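Local coordinates for cell surface protein (Faecalibacterium prausnitzii A2-165, PDB 4GT6) that is of unknown function but probably binds other proteins at the bacterial cell surface through its extracellular BspA-type leucine-rich repeats, at residues I36-Q41 with Y49-I54; P6-Y9 with Y14-I17; A219-L224 with P245-P250. All coordinates share one frame; numbering follows the deposited sequence. Where two conformers were deposited one is given.

Contacts 1 and 2 share the mixed sheet at the N-terminal end of the chain and touch one another where Tyr14, from the strand of contact 2, packs on Ile38 and Pro39 of contact 1. Contact 3 lies on the other side of the chain's centre, its centre about 51 Å from that of contact 1 and about 57 Å from that of contact 2. Both N-terminal contacts are partly buried and join backbone pairing to apolar side chains, with two hydrogen bonds in contact 2 against one in contact 1. Contact 3 is largely buried and depends on side chains alone, with one phenylalanine reaching from a repeat strand to a tight turn.

Contact 1: I36-Q41 with Y49-I54; sequences ITIPAQ and YPVSKI
Gln41 and Pro50 face each other as an antiparallel non-hydrogen-bonded pair, CA to CA 4.2 Å, and just beyond them the amide of Val51 donates to Ala40 O across 2.9 Å. That bond is nearly straight at hydrogen (163°), yet the donor stands well above the carbonyl plane, 52° out of it. Two CA-H...O contacts, from Pro50 CA to Ala40 O and from Gln41 CA to Tyr49 O, add to the backbone pairing. Pro50 is tolerated because a non-hydrogen-bonded pair asks for no N-H toward Gln41; on its other side its backbone bonds to Ala24.

Val51 drives its branches against the preceding loop: CB lies 3.3 Å from Pro39 O, a buried carbonyl oxygen with no hydrogen-bonding partner, and CG1 turns toward Ile38 CG2. The segments link the two sides of a leucine-rich-repeat coil: strand 35-37 begins the parallel sheet that continues through 68-71, while 47-54 runs on beside 77-78, and branched aliphatic residues fill the interior between them. Here Ile38 and Ile54 cross obliquely, with Ile38 CG1 4.1 Å from Ile54 CD1. The second torsion of Ile54 is extended (chi2 163°), carrying CD1 closer to Ile38 than the start of its side chain would suggest. Phe59 and Tyr14 also pack on Ile38, and Ile71 on Ile54. Thr74 OG1, ahead of strand 77-78, donates a hydrogen bond to Val51 O.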
loop_
_atom_site.group_PDB
_atom_site.type_symbol
_atom_site.label_atom_id
_atom_site.label_comp_id
_atom_site.label_asym_id
_atom_site.label_seq_id
_atom_site.Cartn_x
_atom_site.Cartn_y
_atom_site.Cartn_z
ATOM N N ILE A 36 -10.299 -27.269 8.423
ATOM C CA ILE A 36 -8.990 -27.922 8.369
ATOM C C ILE A 36 -8.350 -27.953 9.750
ATOM O O ILE A 36 -8.387 -26.963 10.480
ATOM C CB ILE A 36 -8.090 -27.196 7.325
ATOM C CG1 ILE A 36 -8.576 -27.475 5.875
ATOM C CG2 ILE A 36 -6.571 -27.519 7.484
ATOM C CD1 ILE A 36 -8.265 -28.872 5.350
ATOM N N THR A 37 -7.772 -29.103 10.084
ATOM C CA THR A 37 -6.997 -29.297 11.297
ATOM C C THR A 37 -5.622 -29.799 10.868
ATOM O O THR A 37 -5.487 -30.959 10.460
ATOM C CB THR A 37 -7.685 -30.271 12.271
ATOM O OG1 THR A 37 -8.963 -29.752 12.588
ATOM C CG2 THR A 37 -6.867 -30.473 13.553
ATOM N N ILE A 38 -4.611 -28.929 10.963
ATOM C CA ILE A 38 -3.247 -29.312 10.598
ATOM C C ILE A 38 -2.742 -30.272 11.673
ATOM O O ILE A 38 -2.910 -29.973 12.848
ATOM C CB ILE A 38 -2.329 -28.056 10.449
ATOM C CG1 ILE A 38 -2.848 -27.045 9.357
ATOM C CG2 ILE A 38 -0.853 -28.468 10.243
ATOM C CD1 ILE A 38 -2.843 -27.560 7.918
ATOM N N PRO A 39 -2.178 -31.438 11.305
ATOM C CA PRO A 39 -1.727 -32.388 12.339
ATOM C C PRO A 39 -0.543 -31.841 13.149
ATOM O O PRO A 39 0.274 -31.107 12.605
ATOM C CB PRO A 39 -1.323 -33.629 11.526
ATOM C CG PRO A 39 -0.945 -33.093 10.182
ATOM C CD PRO A 39 -1.922 -31.958 9.941
ATOM N N ALA A 40 -0.520 -32.125 14.454
ATOM C CA ALA A 40 0.570 -31.727 15.358
ATOM C C ALA A 40 1.773 -32.655 15.175
ATOM O O ALA A 40 2.917 -32.286 15.480
ATOM C CB ALA A 40 0.096 -31.764 16.800
ATOM N N GLN A 41 1.497 -33.881 14.743
ATOM C CA GLN A 41 2.529 -34.894 14.535
ATOM C C GLN A 41 2.182 -35.798 13.348
ATOM O O GLN A 41 1.002 -36.008 13.044
ATOM C CB GLN A 41 2.762 -35.743 15.815
ATOM C CG GLN A 41 1.574 -36.578 16.293
ATOM C CD GLN A 41 1.909 -37.511 17.446
ATOM O OE1 GLN A 41 2.606 -37.152 18.412
ATOM N NE2 GLN A 41 1.410 -38.738 17.367
ATOM N N TYR A 49 7.166 -37.378 14.125
ATOM C CA TYR A 49 7.714 -36.070 13.846
ATOM C C TYR A 49 6.733 -34.996 14.205
ATOM O O TYR A 49 5.667 -34.961 13.614
ATOM C CB TYR A 49 8.072 -35.931 12.344
ATOM C CG TYR A 49 9.144 -36.898 11.904
ATOM C CD1 TYR A 49 8.825 -38.209 11.545
ATOM C CD2 TYR A 49 10.477 -36.513 11.856
ATOM C CE1 TYR A 49 9.819 -39.122 11.191
ATOM C CE2 TYR A 49 11.480 -37.415 11.507
ATOM C CZ TYR A 49 11.139 -38.714 11.141
ATOM O OH TYR A 49 12.125 -39.604 10.797
ATOM N N PRO A 50 7.074 -34.042 15.084
ATOM C CA PRO A 50 6.185 -32.867 15.248
ATOM C C PRO A 50 6.161 -32.053 13.954
ATOM O O PRO A 50 7.183 -31.969 13.260
ATOM C CB PRO A 50 6.871 -32.053 16.373
ATOM C CG PRO A 50 7.855 -32.995 16.990
ATOM C CD PRO A 50 8.309 -33.886 15.873
ATOM N N VAL A 51 5.010 -31.452 13.612
ATOM C CA VAL A 51 4.896 -30.621 12.404
ATOM C C VAL A 51 5.295 -29.177 12.755
ATOM O O VAL A 51 4.562 -28.488 13.465
ATOM C CB VAL A 51 3.471 -30.726 11.813
ATOM C CG1 VAL A 51 3.256 -29.720 10.681
ATOM C CG2 VAL A 51 3.197 -32.157 11.332
ATOM N N SER A 52 6.443 -28.721 12.240
ATOM C CA SER A 52 6.971 -27.378 12.549
ATOM C C SER A 52 6.640 -26.354 11.471
ATOM O O SER A 52 6.790 -25.147 11.706
ATOM C CB SER A 52 8.492 -27.431 12.733
ATOM O OG SER A 52 9.090 -27.841 11.513
ATOM N N LYS A 53 6.189 -26.814 10.289
ATOM C CA LYS A 53 5.946 -25.869 9.206
ATOM C C LYS A 53 4.840 -26.303 8.276
ATOM O O LYS A 53 4.704 -27.491 7.959
ATOM C CB LYS A 53 7.264 -25.674 8.390
ATOM C CG LYS A 53 7.119 -24.780 7.143
ATOM C CD LYS A 53 8.469 -24.547 6.448
ATOM C CE LYS A 53 8.333 -23.667 5.209
ATOM N NZ LYS A 53 9.660 -23.608 4.510
ATOM N N ILE A 54 4.042 -25.316 7.839
ATOM C CA ILE A 54 3.067 -25.504 6.751
ATOM C C ILE A 54 3.825 -25.086 5.510
ATOM O O ILE A 54 4.194 -23.918 5.387
ATOM C CB ILE A 54 1.782 -24.691 6.974
ATOM C CG1 ILE A 54 1.066 -25.168 8.276
ATOM C CG2 ILE A 54 0.861 -24.833 5.717
ATOM C CD1 ILE A 54 0.035 -24.172 8.778
#

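Contact 2: P6-Y9 with Y14-I17; sequences PMAY and YQFI
Tyr9 and Phe16 form an antiparallel hydrogen-bonded pair and hold each other by two backbone bonds: Tyr9 N to Phe16 O, 2.8 Å and in the carbonyl plane, and Phe16 N to Tyr9 O, also 2.8 Å but more bent. Over the pair, Tyr9 CB sits on one face of the Phe16 ring, 4.0 Å from its centroid, a CH-pi contact. With chi1 at 62°, Phe16 CG stands between its backbone N and carbonyl carbon, which turns the ring toward Tyr9, whose O lies above the same face, 3.6 Å from Phe16 CD1. The two rings meet obliquely, planes at 48°. Toward the N-terminus, Met7 O lies 3.5 Å from Ile17 CG2 and Pro6 CG touches Ile17 CD1; the branched isoleucine offers a methyl to each, suiting the aliphatic proline ring.

Around this beta-hairpin, His44 stacks on the Tyr9 ring and, with Val42, packs on Phe16, while strand 24-29 bonds the other edge of 14-18. A serine in place of Phe16 would probably keep the backbone bonds but deprive Tyr9 CB of its flat platform and open a gap beside Val42. Amide bonds set the register, while aromatic and aliphatic surface probably adds most of the cohesion.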
loop_
_atom_site.group_PDB
_atom_site.type_symbol
_atom_site.label_atom_id
_atom_site.label_comp_id
_atom_site.label_asym_id
_atom_site.label_seq_id
_atom_site.Cartn_x
_atom_site.Cartn_y
_atom_site.Cartn_z
ATOM N N PRO A 6 12.267 -32.052 -2.103
ATOM C CA PRO A 6 12.699 -33.328 -1.472
ATOM C C PRO A 6 11.644 -34.452 -1.456
ATOM O O PRO A 6 10.474 -34.210 -1.795
ATOM C CB PRO A 6 13.040 -32.913 -0.030
ATOM C CG PRO A 6 13.227 -31.438 -0.071
ATOM C CD PRO A 6 12.273 -30.951 -1.114
HETATM N N MSE A 7 12.068 -35.683 -1.062
HETATM C CA MSE A 7 11.223 -36.884 -0.968
HETATM C C MSE A 7 10.136 -36.693 0.096
HETATM O O MSE A 7 10.444 -36.440 1.267
HETATM C CB MSE A 7 12.080 -38.136 -0.665
HETATM C CG MSE A 7 11.270 -39.397 -0.308
HETATM SE SE MSE A 7 10.235 -40.174 -1.784
HETATM C CE MSE A 7 9.241 -41.535 -0.782
ATOM N N ALA A 8 8.869 -36.824 -0.330
ATOM C CA ALA A 8 7.686 -36.656 0.513
ATOM C C ALA A 8 7.036 -37.983 0.889
ATOM O O ALA A 8 6.959 -38.905 0.078
ATOM C CB ALA A 8 6.668 -35.763 -0.185
ATOM N N TYR A 9 6.519 -38.046 2.113
ATOM C CA TYR A 9 5.838 -39.197 2.699
ATOM C C TYR A 9 4.389 -38.845 2.971
ATOM O O TYR A 9 4.056 -37.664 2.961
ATOM C CB TYR A 9 6.545 -39.613 4.000
ATOM C CG TYR A 9 8.035 -39.786 3.817
ATOM C CD1 TYR A 9 8.554 -40.905 3.168
ATOM C CD2 TYR A 9 8.924 -38.803 4.234
ATOM C CE1 TYR A 9 9.928 -41.065 2.990
ATOM C CE2 TYR A 9 10.298 -38.946 4.050
ATOM C CZ TYR A 9 10.796 -40.085 3.441
ATOM O OH TYR A 9 12.149 -40.209 3.242
ATOM N N TYR A 14 -2.354 -35.837 4.476
ATOM C CA TYR A 14 -1.223 -34.937 4.388
ATOM C C TYR A 14 0.044 -35.630 3.921
ATOM O O TYR A 14 0.337 -36.756 4.318
ATOM C CB TYR A 14 -0.965 -34.300 5.776
ATOM C CG TYR A 14 -2.045 -33.316 6.170
ATOM C CD1 TYR A 14 -1.964 -31.979 5.799
ATOM C CD2 TYR A 14 -3.161 -33.728 6.896
ATOM C CE1 TYR A 14 -2.968 -31.074 6.134
ATOM C CE2 TYR A 14 -4.177 -32.834 7.230
ATOM C CZ TYR A 14 -4.064 -31.501 6.861
ATOM O OH TYR A 14 -5.055 -30.606 7.166
ATOM N N GLN A 15 0.786 -34.945 3.080
ATOM C CA GLN A 15 2.120 -35.358 2.679
ATOM C C GLN A 15 3.095 -34.422 3.367
ATOM O O GLN A 15 2.756 -33.261 3.650
ATOM C CB GLN A 15 2.318 -35.328 1.170
ATOM C CG GLN A 15 1.386 -36.293 0.436
ATOM C CD GLN A 15 1.612 -36.285 -1.045
ATOM O OE1 GLN A 15 2.485 -35.579 -1.577
ATOM N NE2 GLN A 15 0.809 -37.075 -1.753
ATOM N N PHE A 16 4.306 -34.901 3.598
ATOM C CA PHE A 16 5.295 -34.128 4.328
ATOM C C PHE A 16 6.699 -34.561 3.984
ATOM O O PHE A 16 6.930 -35.671 3.480
ATOM C CB PHE A 16 5.060 -34.268 5.859
ATOM C CG PHE A 16 5.191 -35.688 6.381
ATOM C CD1 PHE A 16 4.103 -36.563 6.349
ATOM C CD2 PHE A 16 6.413 -36.163 6.865
ATOM C CE1 PHE A 16 4.235 -37.889 6.790
ATOM C CE2 PHE A 16 6.540 -37.490 7.312
ATOM C CZ PHE A 16 5.442 -38.331 7.305
ATOM N N ILE A 17 7.636 -33.683 4.289
ATOM C CA ILE A 17 9.074 -33.939 4.157
ATOM C C ILE A 17 9.680 -33.858 5.573
ATOM O O ILE A 17 9.063 -33.279 6.481
ATOM C CB ILE A 17 9.775 -33.001 3.145
ATOM C CG1 ILE A 17 9.694 -31.512 3.582
ATOM C CG2 ILE A 17 9.235 -33.238 1.715
ATOM C CD1 ILE A 17 10.626 -30.530 2.844
#

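Contact 3: A219-L224 with P245-P250; sequences AIDNVL and PAFKIP
Val223 and Phe247 supply the apolar part of this contact: CG2 of Val223 lies 3.8 Å from CZ of the phenylalanine, approaching the ring obliquely. The two side chains come from opposite directions, and Phe247 holds its CG anti to the backbone N (chi1 -178°), which carries the ring out from strand 246-248 to the loop. A long flat side chain is apt here, since even the nearest CA atoms, those of Val223 and Ile249, are 9.7 Å apart.

The polar part is an edge contact. Asp221 OD2 lies in the plane of the Phe247 ring, 3.8 Å from CE1, where the weakly positive ring hydrogens probably suit a carboxylate better than the electron-rich face would. The carboxylate is tilted 30° from the ring plane, and both its oxygens have hydrogen-bond partners.

Backbone bonds shape the loop itself. Ile220 N donates to Val223 O, 2.9 Å, with a weak return bond, so Asp221 and Asn222 form the corners of a type I' turn, with left-handed helical backbone angles that aspartate and asparagine tolerate well. Arg242 donates to Asp221 O.

The Tyr238 ring meets that of Phe247 at an angle, and Tyr225 also touches Phe247. Strand 246-248 begins a parallel sheet with 269-271 and 292-294, as in a leucine-rich-repeat solenoid; buried Phe247 and Val223 probably extend its apolar interior toward the turn into hairpin 224-237, with Asp221 at the exposed border.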
loop_
_atom_site.group_PDB
_atom_site.type_symbol
_atom_site.label_atom_id
_atom_site.label_comp_id
_atom_site.label_asym_id
_atom_site.label_seq_id
_atom_site.Cartn_x
_atom_site.Cartn_y
_atom_site.Cartn_z
ATOM N N ALA A 219 6.192 14.115 11.807
ATOM C CA ALA A 219 4.836 14.574 11.544
ATOM C C ALA A 219 4.851 16.045 11.946
ATOM O O ALA A 219 5.137 16.365 13.104
ATOM C CB ALA A 219 3.802 13.752 12.317
ATOM N N ILE A 220 4.739 16.937 10.950
ATOM C CA ILE A 220 4.853 18.385 11.192
ATOM C C ILE A 220 3.506 19.002 10.847
ATOM O O ILE A 220 3.049 18.893 9.696
ATOM C CB ILE A 220 6.005 18.981 10.345
ATOM C CG1 ILE A 220 7.350 18.297 10.629
ATOM C CG2 ILE A 220 6.085 20.480 10.565
ATOM C CD1 ILE A 220 8.486 18.674 9.648
ATOM N N ASP A 221 2.836 19.586 11.852
ATOM C CA ASP A 221 1.503 20.172 11.657
ATOM C C ASP A 221 0.555 19.113 11.019
ATOM O O ASP A 221 -0.135 19.376 10.026
ATOM C CB ASP A 221 1.595 21.467 10.815
ATOM C CG ASP A 221 0.265 22.169 10.541
ATOM O OD1 ASP A 221 -0.594 22.191 11.446
ATOM O OD2 ASP A 221 0.093 22.697 9.411
ATOM N N ASN A 222 0.573 17.891 11.580
ATOM C CA ASN A 222 -0.291 16.756 11.190
ATOM C C ASN A 222 -0.141 16.361 9.688
ATOM O O ASN A 222 -1.114 16.058 9.013
ATOM C CB ASN A 222 -1.763 17.076 11.512
ATOM C CG ASN A 222 -2.657 15.857 11.430
ATOM O OD1 ASN A 222 -2.208 14.740 11.611
ATOM N ND2 ASN A 222 -3.922 16.053 11.148
ATOM N N VAL A 223 1.075 16.393 9.181
ATOM C CA VAL A 223 1.381 16.002 7.806
ATOM C C VAL A 223 2.640 15.170 7.899
ATOM O O VAL A 223 3.541 15.532 8.658
ATOM C CB VAL A 223 1.547 17.243 6.869
ATOM C CG1 VAL A 223 1.988 16.822 5.472
ATOM C CG2 VAL A 223 0.259 18.062 6.794
ATOM N N LEU A 224 2.716 14.042 7.153
ATOM C CA LEU A 224 3.911 13.209 7.237
ATOM C C LEU A 224 4.919 13.612 6.176
ATOM O O LEU A 224 4.572 13.736 4.998
ATOM C CB LEU A 224 3.542 11.718 7.071
ATOM C CG LEU A 224 4.666 10.708 7.366
ATOM C CD1 LEU A 224 5.125 10.767 8.846
ATOM C CD2 LEU A 224 4.176 9.279 7.036
ATOM N N PRO A 245 -9.967 23.913 4.906
ATOM C CA PRO A 245 -10.186 24.226 3.485
ATOM C C PRO A 245 -8.898 24.604 2.763
ATOM O O PRO A 245 -8.851 24.464 1.558
ATOM C CB PRO A 245 -11.150 25.427 3.519
ATOM C CG PRO A 245 -11.712 25.438 4.884
ATOM C CD PRO A 245 -10.658 24.887 5.778
ATOM N N ALA A 246 -7.874 25.109 3.482
ATOM C CA ALA A 246 -6.631 25.534 2.837
ATOM C C ALA A 246 -5.406 24.915 3.495
ATOM O O ALA A 246 -5.392 24.673 4.710
ATOM C CB ALA A 246 -6.508 27.051 2.880
ATOM N N PHE A 247 -4.355 24.728 2.697
ATOM C CA PHE A 247 -3.078 24.255 3.228
ATOM C C PHE A 247 -1.961 24.923 2.460
ATOM O O PHE A 247 -2.049 25.047 1.248
ATOM C CB PHE A 247 -2.943 22.716 3.181
ATOM C CG PHE A 247 -1.634 22.226 3.786
ATOM C CD1 PHE A 247 -1.380 22.365 5.153
ATOM C CD2 PHE A 247 -0.648 21.648 2.985
ATOM C CE1 PHE A 247 -0.166 21.931 5.708
ATOM C CE2 PHE A 247 0.546 21.168 3.549
ATOM C CZ PHE A 247 0.790 21.335 4.900
ATOM N N LYS A 248 -0.942 25.402 3.167
ATOM C CA LYS A 248 0.247 25.965 2.543
ATOM C C LYS A 248 1.392 25.010 2.843
ATOM O O LYS A 248 1.742 24.790 4.011
ATOM C CB LYS A 248 0.568 27.395 3.040
ATOM C CG LYS A 248 1.825 27.986 2.372
ATOM C CD LYS A 248 2.105 29.440 2.811
ATOM C CE LYS A 248 2.748 29.570 4.197
ATOM N NZ LYS A 248 2.634 30.982 4.706
ATOM N N ILE A 249 1.973 24.441 1.796
ATOM C CA ILE A 249 3.112 23.526 1.967
ATOM C C ILE A 249 4.302 24.368 2.490
ATOM O O ILE A 249 4.616 25.408 1.911
ATOM C CB ILE A 249 3.432 22.799 0.640
ATOM C CG1 ILE A 249 2.253 21.864 0.248
ATOM C CG2 ILE A 249 4.765 22.016 0.751
ATOM C CD1 ILE A 249 2.304 21.372 -1.221
ATOM N N PRO A 250 4.971 23.944 3.581
ATOM C CA PRO A 250 6.049 24.782 4.136
ATOM C C PRO A 250 7.240 24.958 3.218
ATOM O O PRO A 250 7.645 24.040 2.489
ATOM C CB PRO A 250 6.504 24.029 5.390
ATOM C CG PRO A 250 5.371 23.115 5.742
ATOM C CD PRO A 250 4.673 22.783 4.449
#